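Local coordinates for high choriolytic enzyme 1 (Oryzias latipes, PDB 3VTG), which hydrolyses the inner layer of the fish egg envelope at hatching, acting as a zinc-dependent endopeptidase of the astacin family, at residues A[37-42]-A[53-58]; A[43-48]-A[100-105]. All blocks are in the same frame, centred on the assembly; numbering follows the deposited sequence.

How the interactions relate
Both contacts belong to the N-terminal part of the astacin catalytic domain, and the M42-F53 part of interaction 1 meets interaction 2 in one apolar cluster around L101. Interaction 1 sets helix 32-43 against strand 51-55, and interaction 2 sets the loop that joins these two elements against helix 94-105, which carries the zinc-binding motif; their centres lie about 11 Å apart. L101 links them: its CD1 is 3.7 Å from CG of M42, and its CD2 is 3.7 Å from CE1 of F53. On the zinc side of the same helix stand E100, the predicted active-site residue, and H103, a zinc ligand; the F53 side chain remains about 14 Å from the metal.

Interaction 1 (A[37-42]-A[53-58]); sequences TIEGAM and FVRRTN
F53, the first residue of the 53-58 segment, meets M42 near the C-terminal end of helix 32-43, where the two backbones come nearest, 6.2 Å between CA atoms. The thioether crosses the phenylalanine side chain at about a right angle. SD of M42 rests 3.8 Å from CB of F53, while CG of M42 approaches the ring obliquely at CG and CD2. The sulfur lies 5.4 Å from the ring centroid, placed obliquely to the ring in a Met-aromatic contact. With chi2 near 168° the methionine chain runs out straight from CB, bringing SD beside CB of F53. A water bridges the backbones beside this apolar contact, donating to O of M42 and accepting from N of F53, 2.9 Å from each.

V54 turns its side chain away from the helix. R55 then reaches back to E39, one helical turn before M42. NH1 of R55 donates to OE2 of E39 at 3.2 Å, with an N-H...O angle of 153°, in a salt bridge. The oxygen lies nearly in the guanidinium plane, at its edge, whereas the nitrogen meets the syn side of the carboxylate 28° out of its plane. A bend at chi3 swings the guanidinium toward the helix. OE2 has a second partner, the hydroxyl of Y24, so a charged and a neutral group share this oxygen.

The contact belongs to a beta-alpha-beta unit, strand 20-26, helix 32-43 and strand 51-55, at the border of the mixed sheet. Strand 51-55 is the outermost strand on this side and runs parallel to strand 20-26; V54 forms backbone hydrogen bonds with I22 and Y24 of that strand. Helix 32-43 in turn packs on helix 94-105, where A41 touches I97.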
loop_
_atom_site.group_PDB
_atom_site.type_symbol
_atom_site.label_atom_id
_atom_site.label_comp_id
_atom_site.label_asym_id
_atom_site.label_seq_id
_atom_site.Cartn_x
_atom_site.Cartn_y
_atom_site.Cartn_z
ATOM N N THR A 37 -0.429 -14.247 -11.118
ATOM C CA THR A 37 -1.286 -13.173 -10.613
ATOM C C THR A 37 -0.466 -12.115 -9.873
ATOM O O THR A 37 -0.639 -10.913 -10.097
ATOM C CB THR A 37 -2.422 -13.724 -9.723
ATOM O OG1 THR A 37 -3.253 -14.591 -10.504
ATOM C CG2 THR A 37 -3.285 -12.597 -9.158
ATOM N N ILE A 38 0.436 -12.574 -9.010
ATOM C CA ILE A 38 1.316 -11.683 -8.257
ATOM C C ILE A 38 2.220 -10.887 -9.205
ATOM O O ILE A 38 2.328 -9.666 -9.085
ATOM C CB ILE A 38 2.149 -12.461 -7.213
ATOM C CG1 ILE A 38 1.222 -13.098 -6.170
ATOM C CG2 ILE A 38 3.173 -11.548 -6.539
ATOM C CD1 ILE A 38 1.827 -14.273 -5.425
ATOM N N GLU A 39 2.840 -11.575 -10.162
ATOM C CA GLU A 39 3.731 -10.909 -11.110
ATOM C C GLU A 39 2.961 -9.962 -12.038
ATOM O O GLU A 39 3.481 -8.919 -12.436
ATOM C CB GLU A 39 4.588 -11.926 -11.879
ATOM C CG GLU A 39 5.596 -12.652 -10.986
ATOM C CD GLU A 39 6.614 -13.501 -11.737
ATOM O OE1 GLU A 39 6.291 -14.015 -12.831
ATOM O OE2 GLU A 39 7.744 -13.674 -11.220
ATOM N N GLY A 40 1.715 -10.313 -12.355
ATOM C CA GLY A 40 0.836 -9.440 -13.131
ATOM C C GLY A 40 0.572 -8.120 -12.428
ATOM O O GLY A 40 0.623 -7.054 -13.047
ATOM N N ALA A 41 0.301 -8.192 -11.126
ATOM C CA ALA A 41 0.092 -7.000 -10.308
ATOM C C ALA A 41 1.346 -6.134 -10.245
ATOM O O ALA A 41 1.260 -4.908 -10.265
ATOM C CB ALA A 41 -0.367 -7.383 -8.912
ATOM N N MET A 42 2.508 -6.781 -10.190
ATOM C CA MET A 42 3.791 -6.078 -10.177
ATOM C C MET A 42 4.012 -5.275 -11.451
ATOM O O MET A 42 4.614 -4.199 -11.413
ATOM C CB MET A 42 4.937 -7.062 -9.986
ATOM C CG MET A 42 5.017 -7.634 -8.587
ATOM S SD MET A 42 6.158 -9.019 -8.509
ATOM C CE MET A 42 6.269 -9.204 -6.733
ATOM N N PHE A 53 9.840 -4.452 -9.984
ATOM C CA PHE A 53 9.937 -5.656 -9.172
ATOM C C PHE A 53 10.523 -6.771 -10.034
ATOM O O PHE A 53 9.987 -7.073 -11.104
ATOM C CB PHE A 53 8.563 -6.046 -8.620
ATOM C CG PHE A 53 8.001 -5.057 -7.636
ATOM C CD1 PHE A 53 8.425 -5.057 -6.311
ATOM C CD2 PHE A 53 7.051 -4.120 -8.032
ATOM C CE1 PHE A 53 7.916 -4.143 -5.402
ATOM C CE2 PHE A 53 6.535 -3.203 -7.125
ATOM C CZ PHE A 53 6.970 -3.215 -5.810
ATOM N N VAL A 54 11.637 -7.353 -9.584
ATOM C CA VAL A 54 12.329 -8.411 -10.334
ATOM C C VAL A 54 12.588 -9.629 -9.458
ATOM O O VAL A 54 12.796 -9.499 -8.254
ATOM C CB VAL A 54 13.676 -7.941 -10.938
ATOM C CG1 VAL A 54 13.482 -6.742 -11.855
ATOM C CG2 VAL A 54 14.705 -7.645 -9.852
ATOM N N ARG A 55 12.584 -10.813 -10.063
ATOM C CA ARG A 55 12.940 -12.018 -9.327
ATOM C C ARG A 55 14.340 -11.881 -8.742
ATOM O O ARG A 55 15.270 -11.442 -9.422
ATOM C CB ARG A 55 12.841 -13.263 -10.210
ATOM C CG ARG A 55 11.408 -13.661 -10.530
ATOM C CD ARG A 55 11.327 -15.000 -11.248
ATOM N NE ARG A 55 11.877 -14.914 -12.598
ATOM C CZ ARG A 55 11.199 -14.495 -13.664
ATOM N NH1 ARG A 55 9.926 -14.126 -13.554
ATOM N NH2 ARG A 55 11.800 -14.444 -14.842
ATOM N N ARG A 56 14.464 -12.228 -7.465
ATOM C CA ARG A 56 15.733 -12.168 -6.753
ATOM C C ARG A 56 16.757 -13.125 -7.352
ATOM O O ARG A 56 16.421 -14.227 -7.790
ATOM C CB ARG A 56 15.517 -12.512 -5.276
ATOM C CG ARG A 56 16.739 -12.321 -4.392
ATOM C CD ARG A 56 16.607 -13.094 -3.091
ATOM N NE ARG A 56 17.744 -12.830 -2.211
ATOM C CZ ARG A 56 18.099 -13.586 -1.175
ATOM N NH1 ARG A 56 17.414 -14.679 -0.860
ATOM N NH2 ARG A 56 19.145 -13.239 -0.440
ATOM N N THR A 57 18.007 -12.676 -7.375
ATOM C CA THR A 57 19.142 -13.543 -7.640
ATOM C C THR A 57 19.755 -13.872 -6.278
ATOM O O THR A 57 19.459 -14.922 -5.702
ATOM C CB THR A 57 20.141 -12.860 -8.597
ATOM O OG1 THR A 57 19.468 -12.538 -9.822
ATOM C CG2 THR A 57 21.316 -13.771 -8.905
ATOM N N ASN A 58 20.566 -12.958 -5.748
ATOM C CA ASN A 58 21.132 -13.112 -4.408
ATOM C C ASN A 58 21.247 -11.783 -3.659
ATOM O O ASN A 58 22.059 -11.645 -2.740
ATOM C CB ASN A 58 22.486 -13.829 -4.474
ATOM C CG ASN A 58 22.862 -14.497 -3.161
ATOM O OD1 ASN A 58 22.000 -14.886 -2.372
ATOM N ND2 ASN A 58 24.162 -14.628 -2.920
HETATM O O HOH W 1 7.484 -4.146 -11.672
#

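Interaction 2 (A[43-48]-A[100-105]); sequences RAFNGK and ELNHAL. With ZN (zinc ion), chain B.
The ring of F45 presents its far end, CE1, CZ and CE2, to helix 94-105, with L101, N102 and L105 all approaching obliquely; F53 meets the ring edge-to-face. This helix bears the HExxH zinc-binding motif of the astacins, and F45 packs on the side turned from the metal. CE1 of F45 lies 3.8 Å from CD1 of L101, and CZ touches CB of the same leucine. Across the ring, CE2 is 3.7 Å from CD1 of L105; L105 and F45 lie alongside each other, pointing opposite ways. The two leucines, a helical turn apart, thus hold the ring end between them.

The amide of N102 also packs on the ring, ND2 3.6 Å from CZ of F45 and the two planes 42° apart, while its hydrogen bond goes to O of Q98 in the preceding turn. I193 of helix 187-196 also packs against F45, N102 and L105, making this a buried junction.

On the other side of the helix, H103 binds the zinc together with H99 and H109. The metal also carries two waters; one of them, 2.1 Å from the zinc, donates a hydrogen bond of 2.7 Å to OE2 of E100.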
loop_
_atom_site.group_PDB
_atom_site.type_symbol
_atom_site.label_atom_id
_atom_site.label_comp_id
_atom_site.label_asym_id
_atom_site.label_seq_id
_atom_site.Cartn_x
_atom_site.Cartn_y
_atom_site.Cartn_z
ATOM N N ARG A 43 3.516 -5.790 -12.576
ATOM C CA ARG A 43 3.659 -5.111 -13.861
ATOM C C ARG A 43 2.925 -3.776 -13.925
ATOM O O ARG A 43 3.260 -2.927 -14.746
ATOM C CB ARG A 43 3.220 -6.014 -15.017
ATOM C CG ARG A 43 4.252 -7.060 -15.409
ATOM C CD ARG A 43 3.964 -7.661 -16.779
ATOM N NE ARG A 43 2.677 -8.354 -16.840
ATOM C CZ ARG A 43 2.462 -9.597 -16.418
ATOM N NH1 ARG A 43 3.443 -10.317 -15.885
ATOM N NH2 ARG A 43 1.253 -10.125 -16.523
ATOM N N ALA A 44 1.935 -3.590 -13.050
ATOM C CA ALA A 44 1.163 -2.345 -12.999
ATOM C C ALA A 44 2.026 -1.119 -12.692
ATOM O O ALA A 44 1.621 0.014 -12.947
ATOM C CB ALA A 44 0.030 -2.464 -11.989
ATOM N N PHE A 45 3.214 -1.355 -12.144
ATOM C CA PHE A 45 4.137 -0.281 -11.793
ATOM C C PHE A 45 5.021 0.150 -12.969
ATOM O O PHE A 45 5.617 1.226 -12.933
ATOM C CB PHE A 45 4.999 -0.705 -10.598
ATOM C CG PHE A 45 4.228 -0.833 -9.312
ATOM C CD1 PHE A 45 3.504 -1.989 -9.021
ATOM C CD2 PHE A 45 4.224 0.206 -8.389
ATOM C CE1 PHE A 45 2.791 -2.101 -7.839
ATOM C CE2 PHE A 45 3.514 0.098 -7.203
ATOM C CZ PHE A 45 2.794 -1.054 -6.928
ATOM N N ASN A 46 5.088 -0.678 -14.011
ATOM C CA ASN A 46 6.045 -0.476 -15.106
ATOM C C ASN A 46 5.770 0.697 -16.042
ATOM O O ASN A 46 6.701 1.383 -16.470
ATOM C CB ASN A 46 6.198 -1.760 -15.930
ATOM C CG ASN A 46 6.821 -2.895 -15.138
ATOM O OD1 ASN A 46 7.383 -2.688 -14.060
ATOM N ND2 ASN A 46 6.729 -4.104 -15.675
ATOM N N GLY A 47 4.501 0.917 -16.369
ATOM C CA GLY A 47 4.123 1.901 -17.379
ATOM C C GLY A 47 4.361 3.353 -17.014
ATOM O O GLY A 47 4.754 4.153 -17.870
ATOM N N LYS A 48 4.134 3.696 -15.746
ATOM C CA LYS A 48 4.141 5.098 -15.319
ATOM C C LYS A 48 5.041 5.421 -14.118
ATOM O O LYS A 48 5.044 6.556 -13.644
ATOM C CB LYS A 48 2.704 5.599 -15.099
ATOM C CG LYS A 48 1.870 5.639 -16.374
ATOM C CD LYS A 48 0.655 6.544 -16.249
ATOM C CE LYS A 48 -0.013 6.767 -17.600
ATOM N NZ LYS A 48 0.852 7.529 -18.542
ATOM N N GLU A 100 -0.578 -3.774 -1.345
ATOM C CA GLU A 100 0.499 -4.290 -0.492
ATOM C C GLU A 100 1.889 -3.878 -0.972
ATOM O O GLU A 100 2.751 -3.517 -0.162
ATOM C CB GLU A 100 0.415 -5.816 -0.344
ATOM C CG GLU A 100 -0.857 -6.324 0.326
ATOM C CD GLU A 100 -1.167 -5.646 1.651
ATOM O OE1 GLU A 100 -0.232 -5.195 2.352
ATOM O OE2 GLU A 100 -2.363 -5.564 1.994
ATOM N N LEU A 101 2.102 -3.923 -2.283
ATOM C CA LEU A 101 3.369 -3.489 -2.861
ATOM C C LEU A 101 3.631 -2.004 -2.586
ATOM O O LEU A 101 4.774 -1.601 -2.369
ATOM C CB LEU A 101 3.416 -3.802 -4.359
ATOM C CG LEU A 101 3.450 -5.291 -4.730
ATOM C CD1 LEU A 101 3.117 -5.471 -6.203
ATOM C CD2 LEU A 101 4.789 -5.941 -4.399
ATOM N N ASN A 102 2.568 -1.200 -2.574
ATOM C CA ASN A 102 2.677 0.208 -2.189
ATOM C C ASN A 102 3.118 0.413 -0.737
ATOM O O ASN A 102 3.891 1.334 -0.456
ATOM C CB ASN A 102 1.387 0.969 -2.489
ATOM C CG ASN A 102 1.388 1.570 -3.876
ATOM O OD1 ASN A 102 2.062 2.574 -4.128
ATOM N ND2 ASN A 102 0.639 0.955 -4.789
ATOM N N HIS A 103 2.647 -0.442 0.174
ATOM C CA HIS A 103 3.163 -0.439 1.548
ATOM C C HIS A 103 4.649 -0.691 1.542
ATOM O O HIS A 103 5.407 0.022 2.206
ATOM C CB HIS A 103 2.492 -1.499 2.415
ATOM C CG HIS A 103 1.112 -1.133 2.914
ATOM N ND1 HIS A 103 0.811 0.072 3.441
ATOM C CD2 HIS A 103 -0.047 -1.898 3.006
ATOM C CE1 HIS A 103 -0.480 0.083 3.826
ATOM N NE2 HIS A 103 -1.004 -1.123 3.558
ATOM N N ALA A 104 5.081 -1.707 0.789
ATOM C CA ALA A 104 6.502 -2.053 0.687
ATOM C C ALA A 104 7.338 -0.891 0.148
ATOM O O ALA A 104 8.508 -0.745 0.507
ATOM C CB ALA A 104 6.696 -3.300 -0.165
ATOM N N LEU A 105 6.734 -0.054 -0.693
ATOM C CA LEU A 105 7.402 1.149 -1.193
ATOM C C LEU A 105 7.539 2.260 -0.148
ATOM O O LEU A 105 8.391 3.142 -0.288
ATOM C CB LEU A 105 6.698 1.690 -2.438
ATOM C CG LEU A 105 6.756 0.852 -3.716
ATOM C CD1 LEU A 105 5.994 1.559 -4.825
ATOM C CD2 LEU A 105 8.190 0.571 -4.135
HETATM ZN ZN ZN B . -3.001 -1.770 3.809
HETATM O O HOH W 2 -2.416 -3.800 4.063
HETATM O O HOH W 3 -5.040 -2.760 4.229
#